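Local coordinates for uncharacterized protein (Acinetobacter baumannii, PDB 4L3U), which is of unknown function but folds as a small all-helical domain of the DUF4844 family, present as a single chain in its assembly, at residues 18-23 / 65-70; 30-35 / 99-104; 53-58 / 103-108; 60-65 / 79-84. One frame throughout, in Å; residues are numbered along the deposited sequence.

Contact 1: residues 18-23 / 65-70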
loop_
_atom_site.group_PDB
_atom_site.type_symbol
_atom_site.label_atom_id
_atom_site.label_comp_id
_atom_site.label_asym_id
_atom_site.label_seq_id
_atom_site.Cartn_x
_atom_site.Cartn_y
_atom_site.Cartn_z
ATOM N N ILE A 18 0.570 -1.061 -19.384
ATOM C CA ILE A 18 -0.220 -2.090 -18.703
ATOM C C ILE A 18 -0.192 -1.874 -17.202
ATOM O O ILE A 18 -1.236 -1.859 -16.551
ATOM C CB ILE A 18 0.300 -3.517 -19.002
ATOM C CG1 ILE A 18 0.129 -3.834 -20.485
ATOM C CG2 ILE A 18 -0.460 -4.561 -18.177
ATOM C CD1 ILE A 18 0.881 -5.067 -20.959
ATOM N N VAL A 19 1.011 -1.726 -16.659
ATOM C CA VAL A 19 1.181 -1.477 -15.235
ATOM C C VAL A 19 0.363 -0.247 -14.847
ATOM O O VAL A 19 -0.345 -0.258 -13.844
ATOM C CB VAL A 19 2.674 -1.290 -14.860
ATOM C CG1 VAL A 19 2.826 -0.911 -13.399
ATOM C CG2 VAL A 19 3.462 -2.560 -15.140
ATOM N N ILE A 20 0.439 0.801 -15.663
ATOM C CA ILE A 20 -0.326 2.017 -15.407
ATOM C C ILE A 20 -1.832 1.731 -15.393
ATOM O O ILE A 20 -2.555 2.286 -14.575
ATOM C CB ILE A 20 0.011 3.141 -16.425
ATOM C CG1 ILE A 20 1.399 3.720 -16.134
ATOM C CG2 ILE A 20 -1.031 4.267 -16.373
ATOM C CD1 ILE A 20 1.864 4.775 -17.132
ATOM N N GLN A 21 -2.302 0.856 -16.280
ATOM C CA GLN A 21 -3.719 0.496 -16.302
ATOM C C GLN A 21 -4.104 -0.245 -15.028
ATOM O O GLN A 21 -5.189 -0.041 -14.483
ATOM C CB GLN A 21 -4.047 -0.360 -17.529
ATOM C CG GLN A 21 -3.974 0.395 -18.844
ATOM N N GLN A 22 -3.209 -1.107 -14.558
ATOM C CA GLN A 22 -3.435 -1.836 -13.317
ATOM C C GLN A 22 -3.530 -0.872 -12.139
ATOM O O GLN A 22 -4.382 -1.021 -11.266
ATOM C CB GLN A 22 -2.297 -2.821 -13.063
ATOM C CG GLN A 22 -2.177 -3.942 -14.074
ATOM C CD GLN A 22 -1.096 -4.933 -13.686
ATOM O OE1 GLN A 22 0.080 -4.747 -14.002
ATOM N NE2 GLN A 22 -1.488 -5.983 -12.977
ATOM N N LEU A 23 -2.642 0.116 -12.125
ATOM C CA LEU A 23 -2.577 1.090 -11.039
ATOM C C LEU A 23 -3.797 1.998 -11.019
ATOM O O LEU A 23 -4.304 2.347 -9.955
ATOM C CB LEU A 23 -1.315 1.944 -11.173
ATOM C CG LEU A 23 0.009 1.227 -10.902
ATOM C CD1 LEU A 23 1.179 2.057 -11.396
ATOM C CD2 LEU A 23 0.153 0.927 -9.417
ATOM N N LEU A 65 5.796 7.911 -11.861
ATOM C CA LEU A 65 7.111 7.337 -12.081
ATOM C C LEU A 65 7.174 6.672 -13.449
ATOM O O LEU A 65 8.079 6.944 -14.233
ATOM C CB LEU A 65 7.441 6.335 -10.974
ATOM C CG LEU A 65 8.740 5.547 -11.123
ATOM C CD1 LEU A 65 9.928 6.475 -11.321
ATOM C CD2 LEU A 65 8.941 4.665 -9.909
ATOM N N TYR A 66 6.203 5.811 -13.738
ATOM C CA TYR A 66 6.179 5.093 -15.011
ATOM C C TYR A 66 5.953 6.021 -16.195
ATOM O O TYR A 66 6.332 5.701 -17.321
ATOM C CB TYR A 66 5.100 4.012 -15.007
ATOM C CG TYR A 66 5.535 2.730 -14.337
ATOM C CD1 TYR A 66 6.225 1.757 -15.043
ATOM C CD2 TYR A 66 5.261 2.496 -12.998
ATOM C CE1 TYR A 66 6.628 0.584 -14.433
ATOM C CE2 TYR A 66 5.659 1.328 -12.381
ATOM C CZ TYR A 66 6.342 0.375 -13.101
ATOM O OH TYR A 66 6.739 -0.789 -12.489
ATOM N N GLN A 67 5.328 7.164 -15.946
ATOM C CA GLN A 67 5.126 8.148 -16.995
ATOM C C GLN A 67 6.419 8.874 -17.336
ATOM O O GLN A 67 6.597 9.323 -18.464
ATOM C CB GLN A 67 4.057 9.152 -16.584
ATOM C CG GLN A 67 2.652 8.601 -16.674
ATOM C CD GLN A 67 1.624 9.560 -16.124
ATOM O OE1 GLN A 67 1.959 10.511 -15.417
ATOM N NE2 GLN A 67 0.361 9.319 -16.448
ATOM N N GLN A 68 7.319 8.985 -16.365
ATOM C CA GLN A 68 8.584 9.685 -16.572
ATOM C C GLN A 68 9.749 8.731 -16.820
ATOM O O GLN A 68 10.861 9.165 -17.117
ATOM C CB GLN A 68 8.905 10.570 -15.368
ATOM C CG GLN A 68 8.008 11.788 -15.236
ATOM C CD GLN A 68 8.520 12.775 -14.205
ATOM O OE1 GLN A 68 7.806 13.142 -13.271
ATOM N NE2 GLN A 68 9.765 13.214 -14.373
ATOM N N LYS A 69 9.486 7.435 -16.703
ATOM C CA LYS A 69 10.532 6.425 -16.779
ATOM C C LYS A 69 9.950 5.174 -17.412
ATOM O O LYS A 69 9.010 4.591 -16.880
ATOM C CB LYS A 69 11.045 6.128 -15.367
ATOM C CG LYS A 69 12.060 5.008 -15.241
ATOM C CD LYS A 69 13.443 5.425 -15.690
ATOM C CE LYS A 69 14.488 4.490 -15.113
ATOM N NZ LYS A 69 15.864 4.851 -15.526
ATOM N N ASN A 70 10.500 4.764 -18.552
ATOM C CA ASN A 70 9.993 3.591 -19.255
ATOM C C ASN A 70 10.095 2.331 -18.397
ATOM O O ASN A 70 9.139 1.557 -18.298
ATOM C CB ASN A 70 10.737 3.396 -20.579
#
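Tyr66 carries most of this contact between helix 14-27 and the C-terminal end of helix 45-68. Its CG lies anti to its own carbonyl carbon (chi1 -82°), so the ring leaves the last turn of its helix beside the backbone N. Val19 meets the ring from above one face. The CG1 branch does the touching. It stands anti to the backbone N (chi1 175°) and rests toward the rim, 3.8 Å from both CE2 and CZ of Tyr66. Seen from the ring centroid, CG1 is only 23° off the normal, which makes this a CH-pi contact. The two side chains cross at about a right angle. One turn further along, Leu23 CD1 comes obliquely to Tyr66 CD2 at 4.4 Å, a looser touch. Ile20 takes the other end of the tyrosine. It runs past Tyr66 in the opposite direction, and its CG1 lies 3.9 Å from Tyr66 CB. Its extended tip reaches nearer to the facing segment, so that CD1 also sits 3.9 Å from Gln67 CG. There only the aliphatic part of the exposed glutamine is used, and the two chains cross at about a right angle. Val112 and Leu77 of helices 95-112 and 74-86 also pack on Tyr66. Asn16, one turn before Ile20, donates through ND2 to the backbone O of Tyr66 and of Asn70 and so ties down the helix end. The side chains of the two segments thus meet through apolar packing and one CH-pi contact, while the directed polar bonds come from Asn16, just outside.

Contact 2: residues 30-35 / 99-104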
loop_
_atom_site.group_PDB
_atom_site.type_symbol
_atom_site.label_atom_id
_atom_site.label_comp_id
_atom_site.label_asym_id
_atom_site.label_seq_id
_atom_site.Cartn_x
_atom_site.Cartn_y
_atom_site.Cartn_z
ATOM N N ASP A 30 -12.078 0.162 -3.461
ATOM C CA ASP A 30 -12.127 0.209 -2.010
ATOM C C ASP A 30 -11.326 -0.986 -1.528
ATOM O O ASP A 30 -11.673 -2.127 -1.828
ATOM C CB ASP A 30 -13.571 0.109 -1.522
ATOM C CG ASP A 30 -13.701 0.308 -0.021
ATOM O OD1 ASP A 30 -12.674 0.307 0.688
ATOM O OD2 ASP A 30 -14.843 0.460 0.457
ATOM N N HIS A 31 -10.253 -0.727 -0.790
ATOM C CA HIS A 31 -9.353 -1.792 -0.364
ATOM C C HIS A 31 -9.618 -2.282 1.052
ATOM O O HIS A 31 -8.848 -3.082 1.587
ATOM C CB HIS A 31 -7.911 -1.312 -0.471
ATOM C CG HIS A 31 -7.524 -0.902 -1.852
ATOM N ND1 HIS A 31 -7.604 0.402 -2.292
ATOM C CD2 HIS A 31 -7.072 -1.627 -2.903
ATOM C CE1 HIS A 31 -7.206 0.464 -3.549
ATOM N NE2 HIS A 31 -6.880 -0.755 -3.943
ATOM N N PHE A 32 -10.712 -1.822 1.649
ATOM C CA PHE A 32 -10.960 -2.067 3.063
ATOM C C PHE A 32 -12.401 -2.465 3.338
ATOM O O PHE A 32 -13.010 -2.037 4.322
ATOM C CB PHE A 32 -10.565 -0.827 3.858
ATOM C CG PHE A 32 -9.137 -0.419 3.642
ATOM C CD1 PHE A 32 -8.123 -1.000 4.386
ATOM C CD2 PHE A 32 -8.802 0.506 2.667
ATOM C CE1 PHE A 32 -6.807 -0.650 4.181
ATOM C CE2 PHE A 32 -7.487 0.861 2.460
ATOM C CZ PHE A 32 -6.488 0.280 3.219
ATOM N N ALA A 33 -12.932 -3.301 2.455
ATOM C CA ALA A 33 -14.257 -3.867 2.623
ATOM C C ALA A 33 -14.135 -5.258 3.222
ATOM O O ALA A 33 -13.048 -5.832 3.254
ATOM C CB ALA A 33 -14.974 -3.926 1.288
ATOM N N GLY A 34 -15.247 -5.794 3.709
ATOM C CA GLY A 34 -15.254 -7.140 4.247
ATOM C C GLY A 34 -15.024 -8.162 3.151
ATOM O O GLY A 34 -15.628 -8.071 2.082
ATOM N N ASP A 35 -14.158 -9.138 3.406
ATOM C CA ASP A 35 -13.811 -10.128 2.389
ATOM C C ASP A 35 -14.774 -11.313 2.408
ATOM O O ASP A 35 -14.571 -12.300 1.698
ATOM C CB ASP A 35 -12.369 -10.615 2.577
ATOM C CG ASP A 35 -12.184 -11.428 3.839
ATOM O OD1 ASP A 35 -13.003 -11.286 4.768
ATOM O OD2 ASP A 35 -11.210 -12.207 3.905
ATOM N N GLU A 99 -3.189 -4.990 9.141
ATOM C CA GLU A 99 -2.911 -6.163 8.321
ATOM C C GLU A 99 -3.482 -5.996 6.921
ATOM O O GLU A 99 -2.898 -6.458 5.944
ATOM C CB GLU A 99 -3.496 -7.422 8.964
ATOM C CG GLU A 99 -2.809 -7.851 10.252
ATOM C CD GLU A 99 -1.438 -8.465 10.025
ATOM O OE1 GLU A 99 -1.010 -8.581 8.856
ATOM O OE2 GLU A 99 -0.787 -8.836 11.025
ATOM N N GLN A 100 -4.629 -5.334 6.826
ATOM C CA GLN A 100 -5.271 -5.123 5.537
ATOM C C GLN A 100 -4.486 -4.111 4.704
ATOM O O GLN A 100 -4.429 -4.219 3.481
ATOM C CB GLN A 100 -6.714 -4.649 5.719
ATOM C CG GLN A 100 -7.519 -4.659 4.432
ATOM C CD GLN A 100 -7.725 -6.057 3.881
ATOM O OE1 GLN A 100 -7.546 -7.051 4.588
ATOM N NE2 GLN A 100 -8.099 -6.141 2.607
ATOM N N VAL A 101 -3.888 -3.128 5.371
ATOM C CA VAL A 101 -3.058 -2.136 4.695
ATOM C C VAL A 101 -1.822 -2.804 4.101
ATOM O O VAL A 101 -1.416 -2.494 2.982
ATOM C CB VAL A 101 -2.618 -1.005 5.657
ATOM C CG1 VAL A 101 -1.528 -0.134 5.029
ATOM C CG2 VAL A 101 -3.802 -0.149 6.043
ATOM N N ALA A 102 -1.226 -3.715 4.864
ATOM C CA ALA A 102 -0.059 -4.459 4.410
ATOM C C ALA A 102 -0.410 -5.320 3.201
ATOM O O ALA A 102 0.318 -5.336 2.215
ATOM C CB ALA A 102 0.483 -5.319 5.534
ATOM N N THR A 103 -1.526 -6.034 3.286
ATOM C CA THR A 103 -1.990 -6.871 2.190
ATOM C C THR A 103 -2.229 -6.022 0.946
ATOM O O THR A 103 -1.884 -6.419 -0.164
ATOM C CB THR A 103 -3.292 -7.608 2.579
ATOM O OG1 THR A 103 -3.017 -8.531 3.641
ATOM C CG2 THR A 103 -3.882 -8.369 1.394
ATOM N N THR A 104 -2.825 -4.851 1.145
ATOM C CA THR A 104 -3.110 -3.931 0.049
ATOM C C THR A 104 -1.814 -3.470 -0.618
ATOM O O THR A 104 -1.726 -3.414 -1.842
ATOM C CB THR A 104 -3.926 -2.711 0.549
ATOM O OG1 THR A 104 -5.189 -3.159 1.057
ATOM C CG2 THR A 104 -4.170 -1.701 -0.569
#
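Phe32 lays its ring alongside the start of segment 99-104, with CD1 3.7 Å from Gln100 CG. The phenylalanine and the glutamine slide past each other in opposite directions, and the ring and amide planes are 73° apart. Further out, Phe32 CE1 comes 3.6 Å from Val101 CG2, which lies at the ring edge near its plane. Gln100 starts with CG anti to the backbone N and bends at chi2 (65°). This turn brings NE2 to the backbone O of His31 at 3.3 Å, a weak hydrogen bond. His31 itself packs on Thr104. The methyl CG2 of Thr104 sits 3.7 Å from His31 CG, approaching the imidazole obliquely. The hydroxyl OG1 of Thr104 is turned back to its own helix and donates to Gln100 O at 2.8 Å, from above the carbonyl plane. Gln100 O also accepts from Thr104 N, so two donors grip it. The loop is shaped by an Asx turn, in which Asp30 OD1 accepts from Phe32 N at 3.1 Å. Asp30 is fixed in turn by a salt bridge to Arg48 and a hydrogen bond from Asn52. The contact thus seats the loop after helix 14-27 on helix 95-112. Helix 45-68 borders it through Val55 against His31 and Leu51 against Phe32, while Trp124 of helix 120-134 packs on Val101.

Contact 3: residues 53-58 / 103-108; sequences QKVADT and TTFESF
Thr58 can be followed outward from helix 45-68 into the side of helix 95-112. Its CB already lies 4.0 Å from Phe108 CE2. From there the two branches part. The methyl CG2, anti to the backbone N, sits against the rims of both rings where they meet: it is 3.8 Å from Phe108 CE2 and 3.9 Å from Phe105 CE2. The hydroxyl OG1, anti to the carbonyl carbon (chi1 -57°), points to the end of the other ring and comes 3.7 Å from Phe105 CZ. Thr58 and Phe105 therefore meet tip to tip, whereas Phe108 crosses Thr58 obliquely. The two phenylalanines also touch each other, with Phe108 CE2 over the centre of one face of Phe105. One turn earlier on helix 45-68, Val55 spreads its methyls over Thr104. Its CG1, anti to the backbone N, is 3.9 Å from Thr104 CG2, and CG2 lies almost as close. The backbone O of Val55 meets the edge of Phe108 in the ring plane, 3.8 Å from CZ. All five touching residues are buried, and the contact lies about 3 Å (centre to centre) from the middle of the chain. Phe26 of helix 14-27 joins Phe108 edge-to-face, and Leu81 of helix 74-86 packs on both phenylalanines. The two short axes run nearly parallel, 15° apart, with a closest approach of 11.4 Å. That wide spacing leaves room for the rings between the backbones. Such packing of large side chains between near-parallel helices is the hydrophobic core of an all-helical bundle.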
loop_
_atom_site.group_PDB
_atom_site.type_symbol
_atom_site.label_atom_id
_atom_site.label_comp_id
_atom_site.label_asym_id
_atom_site.label_seq_id
_atom_site.Cartn_x
_atom_site.Cartn_y
_atom_site.Cartn_z
ATOM N N GLN A 53 -7.772 6.847 0.199
ATOM C CA GLN A 53 -7.119 8.019 -0.370
ATOM C C GLN A 53 -5.597 7.895 -0.292
ATOM O O GLN A 53 -4.894 8.177 -1.260
ATOM C CB GLN A 53 -7.587 9.289 0.347
ATOM C CG GLN A 53 -6.872 10.557 -0.093
ATOM C CD GLN A 53 -7.051 10.856 -1.574
ATOM O OE1 GLN A 53 -7.952 10.325 -2.225
ATOM N NE2 GLN A 53 -6.187 11.714 -2.114
ATOM N N LYS A 54 -5.092 7.484 0.868
ATOM C CA LYS A 54 -3.661 7.261 1.053
ATOM C C LYS A 54 -3.139 6.200 0.083
ATOM O O LYS A 54 -2.027 6.303 -0.432
ATOM C CB LYS A 54 -3.379 6.824 2.489
ATOM C CG LYS A 54 -3.712 7.870 3.547
ATOM C CD LYS A 54 -2.588 8.882 3.726
ATOM C CE LYS A 54 -2.824 9.772 4.944
ATOM N NZ LYS A 54 -1.670 10.675 5.224
ATOM N N VAL A 55 -3.951 5.176 -0.161
ATOM C CA VAL A 55 -3.598 4.124 -1.109
ATOM C C VAL A 55 -3.614 4.702 -2.511
ATOM O O VAL A 55 -2.745 4.404 -3.325
ATOM C CB VAL A 55 -4.582 2.918 -1.027
ATOM C CG1 VAL A 55 -4.328 1.912 -2.148
ATOM C CG2 VAL A 55 -4.469 2.234 0.320
ATOM N N ALA A 56 -4.617 5.526 -2.787
ATOM C CA ALA A 56 -4.737 6.165 -4.083
ATOM C C ALA A 56 -3.534 7.064 -4.331
ATOM O O ALA A 56 -3.042 7.148 -5.452
ATOM C CB ALA A 56 -6.026 6.963 -4.158
ATOM N N ASP A 57 -3.054 7.723 -3.280
ATOM C CA ASP A 57 -1.908 8.622 -3.401
ATOM C C ASP A 57 -0.654 7.863 -3.829
ATOM O O ASP A 57 0.095 8.327 -4.685
ATOM C CB ASP A 57 -1.637 9.361 -2.084
ATOM C CG ASP A 57 -2.770 10.292 -1.681
ATOM O OD1 ASP A 57 -3.530 10.735 -2.563
ATOM O OD2 ASP A 57 -2.895 10.589 -0.475
ATOM N N THR A 58 -0.425 6.698 -3.233
ATOM C CA THR A 58 0.732 5.881 -3.571
ATOM C C THR A 58 0.609 5.318 -4.981
ATOM O O THR A 58 1.588 5.252 -5.718
ATOM C CB THR A 58 0.899 4.725 -2.580
ATOM O OG1 THR A 58 1.000 5.250 -1.252
ATOM C CG2 THR A 58 2.150 3.920 -2.900
ATOM N N THR A 103 -1.526 -6.034 3.286
ATOM C CA THR A 103 -1.990 -6.871 2.190
ATOM C C THR A 103 -2.229 -6.022 0.946
ATOM O O THR A 103 -1.884 -6.419 -0.164
ATOM C CB THR A 103 -3.292 -7.608 2.579
ATOM O OG1 THR A 103 -3.017 -8.531 3.641
ATOM C CG2 THR A 103 -3.882 -8.369 1.394
ATOM N N THR A 104 -2.825 -4.851 1.145
ATOM C CA THR A 104 -3.110 -3.931 0.049
ATOM C C THR A 104 -1.814 -3.470 -0.618
ATOM O O THR A 104 -1.726 -3.414 -1.842
ATOM C CB THR A 104 -3.926 -2.711 0.549
ATOM O OG1 THR A 104 -5.189 -3.159 1.057
ATOM C CG2 THR A 104 -4.170 -1.701 -0.569
ATOM N N PHE A 105 -0.804 -3.156 0.187
ATOM C CA PHE A 105 0.477 -2.703 -0.347
ATOM C C PHE A 105 1.273 -3.845 -0.969
ATOM O O PHE A 105 2.154 -3.614 -1.795
ATOM C CB PHE A 105 1.305 -2.022 0.743
ATOM C CG PHE A 105 1.124 -0.531 0.795
ATOM C CD1 PHE A 105 -0.016 0.023 1.351
ATOM C CD2 PHE A 105 2.092 0.320 0.282
ATOM C CE1 PHE A 105 -0.186 1.397 1.396
ATOM C CE2 PHE A 105 1.926 1.694 0.326
ATOM C CZ PHE A 105 0.786 2.232 0.882
ATOM N N GLU A 106 0.969 -5.076 -0.566
ATOM C CA GLU A 106 1.623 -6.239 -1.148
ATOM C C GLU A 106 1.202 -6.364 -2.601
ATOM O O GLU A 106 1.962 -6.844 -3.437
ATOM C CB GLU A 106 1.262 -7.509 -0.378
ATOM C CG GLU A 106 2.098 -7.737 0.872
ATOM C CD GLU A 106 1.655 -8.958 1.668
ATOM O OE1 GLU A 106 0.546 -9.477 1.413
ATOM O OE2 GLU A 106 2.421 -9.404 2.549
ATOM N N SER A 107 -0.014 -5.916 -2.898
ATOM C CA SER A 107 -0.527 -5.959 -4.260
ATOM C C SER A 107 0.308 -5.066 -5.168
ATOM O O SER A 107 0.525 -5.393 -6.332
ATOM C CB SER A 107 -1.995 -5.533 -4.297
ATOM O OG SER A 107 -2.796 -6.396 -3.505
ATOM N N PHE A 108 0.782 -3.944 -4.629
ATOM C CA PHE A 108 1.681 -3.060 -5.369
ATOM C C PHE A 108 2.926 -3.818 -5.792
ATOM O O PHE A 108 3.373 -3.691 -6.926
ATOM C CB PHE A 108 2.110 -1.853 -4.523
ATOM C CG PHE A 108 1.108 -0.726 -4.491
ATOM C CD1 PHE A 108 0.526 -0.252 -5.656
ATOM C CD2 PHE A 108 0.765 -0.128 -3.290
ATOM C CE1 PHE A 108 -0.389 0.788 -5.620
ATOM C CE2 PHE A 108 -0.146 0.909 -3.247
ATOM C CZ PHE A 108 -0.724 1.366 -4.414
#

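Contact 4: residues 60-65 / 79-84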
loop_
_atom_site.group_PDB
_atom_site.type_symbol
_atom_site.label_atom_id
_atom_site.label_comp_id
_atom_site.label_asym_id
_atom_site.label_seq_id
_atom_site.Cartn_x
_atom_site.Cartn_y
_atom_site.Cartn_z
ATOM N N GLN A 60 -0.928 6.773 -7.393
ATOM C CA GLN A 60 -0.714 7.889 -8.304
ATOM C C GLN A 60 0.762 8.255 -8.392
ATOM O O GLN A 60 1.224 8.764 -9.411
ATOM C CB GLN A 60 -1.528 9.105 -7.864
ATOM C CG GLN A 60 -1.503 10.234 -8.868
ATOM C CD GLN A 60 -1.986 9.798 -10.239
ATOM O OE1 GLN A 60 -3.015 9.129 -10.364
ATOM N NE2 GLN A 60 -1.236 10.162 -11.275
ATOM N N ALA A 61 1.497 8.001 -7.314
ATOM C CA ALA A 61 2.937 8.225 -7.295
ATOM C C ALA A 61 3.649 7.270 -8.255
ATOM O O ALA A 61 4.539 7.678 -9.006
ATOM C CB ALA A 61 3.477 8.065 -5.877
ATOM N N PHE A 62 3.248 6.001 -8.230
ATOM C CA PHE A 62 3.815 4.995 -9.122
ATOM C C PHE A 62 3.531 5.336 -10.584
ATOM O O PHE A 62 4.378 5.137 -11.453
ATOM C CB PHE A 62 3.249 3.607 -8.799
ATOM C CG PHE A 62 3.920 2.920 -7.635
ATOM C CD1 PHE A 62 5.221 2.454 -7.740
ATOM C CD2 PHE A 62 3.236 2.711 -6.447
ATOM C CE1 PHE A 62 5.830 1.809 -6.677
ATOM C CE2 PHE A 62 3.844 2.066 -5.381
ATOM C CZ PHE A 62 5.139 1.613 -5.498
ATOM N N ILE A 63 2.332 5.847 -10.850
ATOM C CA ILE A 63 1.945 6.214 -12.209
ATOM C C ILE A 63 2.860 7.314 -12.730
ATOM O O ILE A 63 3.355 7.238 -13.852
ATOM C CB ILE A 63 0.463 6.650 -12.273
ATOM C CG1 ILE A 63 -0.436 5.445 -11.979
ATOM C CG2 ILE A 63 0.122 7.219 -13.647
ATOM C CD1 ILE A 63 -1.885 5.780 -11.719
ATOM N N ALA A 64 3.097 8.321 -11.897
ATOM C CA ALA A 64 3.966 9.439 -12.250
ATOM C C ALA A 64 5.372 8.957 -12.559
ATOM O O ALA A 64 6.061 9.519 -13.407
ATOM C CB ALA A 64 4.000 10.448 -11.116
ATOM N N LEU A 65 5.796 7.911 -11.861
ATOM C CA LEU A 65 7.111 7.337 -12.081
ATOM C C LEU A 65 7.174 6.672 -13.449
ATOM O O LEU A 65 8.079 6.944 -14.233
ATOM C CB LEU A 65 7.441 6.335 -10.974
ATOM C CG LEU A 65 8.740 5.547 -11.123
ATOM C CD1 LEU A 65 9.928 6.475 -11.321
ATOM C CD2 LEU A 65 8.941 4.665 -9.909
ATOM N N GLN A 79 11.327 2.977 -3.096
ATOM C CA GLN A 79 11.210 4.246 -2.394
ATOM C C GLN A 79 9.785 4.782 -2.442
ATOM O O GLN A 79 9.292 5.326 -1.458
ATOM C CB GLN A 79 12.172 5.281 -2.971
ATOM C CG GLN A 79 12.022 6.645 -2.331
ATOM C CD GLN A 79 13.156 7.582 -2.679
ATOM O OE1 GLN A 79 14.300 7.158 -2.849
ATOM N NE2 GLN A 79 12.848 8.866 -2.785
ATOM N N VAL A 80 9.129 4.637 -3.588
ATOM C CA VAL A 80 7.741 5.061 -3.729
ATOM C C VAL A 80 6.863 4.257 -2.775
ATOM O O VAL A 80 5.944 4.791 -2.156
ATOM C CB VAL A 80 7.241 4.879 -5.176
ATOM C CG1 VAL A 80 5.742 5.158 -5.280
ATOM C CG2 VAL A 80 8.018 5.784 -6.119
ATOM N N LEU A 81 7.156 2.967 -2.664
ATOM C CA LEU A 81 6.440 2.098 -1.741
ATOM C C LEU A 81 6.659 2.558 -0.297
ATOM O O LEU A 81 5.701 2.749 0.453
ATOM C CB LEU A 81 6.912 0.655 -1.909
ATOM C CG LEU A 81 6.118 -0.419 -1.162
ATOM C CD1 LEU A 81 4.867 -0.790 -1.936
ATOM C CD2 LEU A 81 6.981 -1.645 -0.913
ATOM N N ALA A 82 7.926 2.751 0.071
ATOM C CA ALA A 82 8.311 3.121 1.435
ATOM C C ALA A 82 7.744 4.477 1.845
ATOM O O ALA A 82 7.300 4.661 2.977
ATOM C CB ALA A 82 9.835 3.126 1.567
ATOM N N ASN A 83 7.773 5.429 0.923
ATOM C CA ASN A 83 7.228 6.749 1.190
ATOM C C ASN A 83 5.714 6.724 1.269
ATOM O O ASN A 83 5.125 7.472 2.031
ATOM C CB ASN A 83 7.676 7.735 0.117
ATOM C CG ASN A 83 9.155 8.059 0.207
ATOM O OD1 ASN A 83 9.764 7.958 1.273
ATOM N ND2 ASN A 83 9.742 8.449 -0.917
ATOM N N GLY A 84 5.087 5.862 0.481
ATOM C CA GLY A 84 3.641 5.759 0.476
ATOM C C GLY A 84 3.117 5.237 1.800
ATOM O O GLY A 84 2.126 5.743 2.327
#
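Helices 45-68 and 74-86 form an antiparallel pair, a helical hairpin closed by a short loop, and these segments are its packed faces. The short axes run at 156° and approach to 10.0 Å. Val80 is the centre of the first shell. Its CB points toward the facing helix, and its CG1, anti to the backbone N, stands over the middle of the Phe62 ring. CG1 is 3.4 Å from the ring centroid and 3° off the normal, an almost exactly vertical CH-pi contact. All six ring carbons are therefore nearly equidistant from this methyl. The same CG1 also meets Ala61 CB at 3.7 Å, so one methyl serves both the aromatic face and the small alanine. The second methyl, CG2, goes to the next turn and reaches Leu65 CD2 at 4.1 Å. Leu65 has CG anti to the backbone N and crosses Val80 obliquely. The second shell sets the ring. Phe62 has CG anti to the carbonyl carbon (chi1 -81°), which carries its tip across to the backbone of the facing helix. Leu23 of helix 14-27, Leu77 of helix 74-86 and Val112 of helix 95-112 pack around it, and its ring meets that of Phe108. The Leu81 side chain also packs on Phe105, Phe108 and Leu109 of helix 95-112, and so joins the hairpin to the core. Its backbone N and CB lie close to the tip of the ring, where Phe62 CZ comes 3.7 Å from Leu81 N.

How the contacts relate
Helix 45-68 runs through contacts 1, 3 and 4, and its neighbour helix 95-112 serves contacts 2 and 3. Contact 3 is the central one. Contact 2 lies about 9 Å from it and contact 4 about 10 Å, centre to centre, on opposite sides of the chain's centre. His31 CE1 packs 3.5 Å from Val55 CG1, which joins contacts 2 and 3. Thr58 OG1 comes 3.2 Å from Gly84 CA, which joins contacts 3 and 4. Leu23 of contact 1 touches both Phe62 of contact 4 and Phe108 of contact 3. Contacts 1 and 2, about 23 Å apart between centres, do not touch. The function is unknown, so no site can be assigned to any of the contacts.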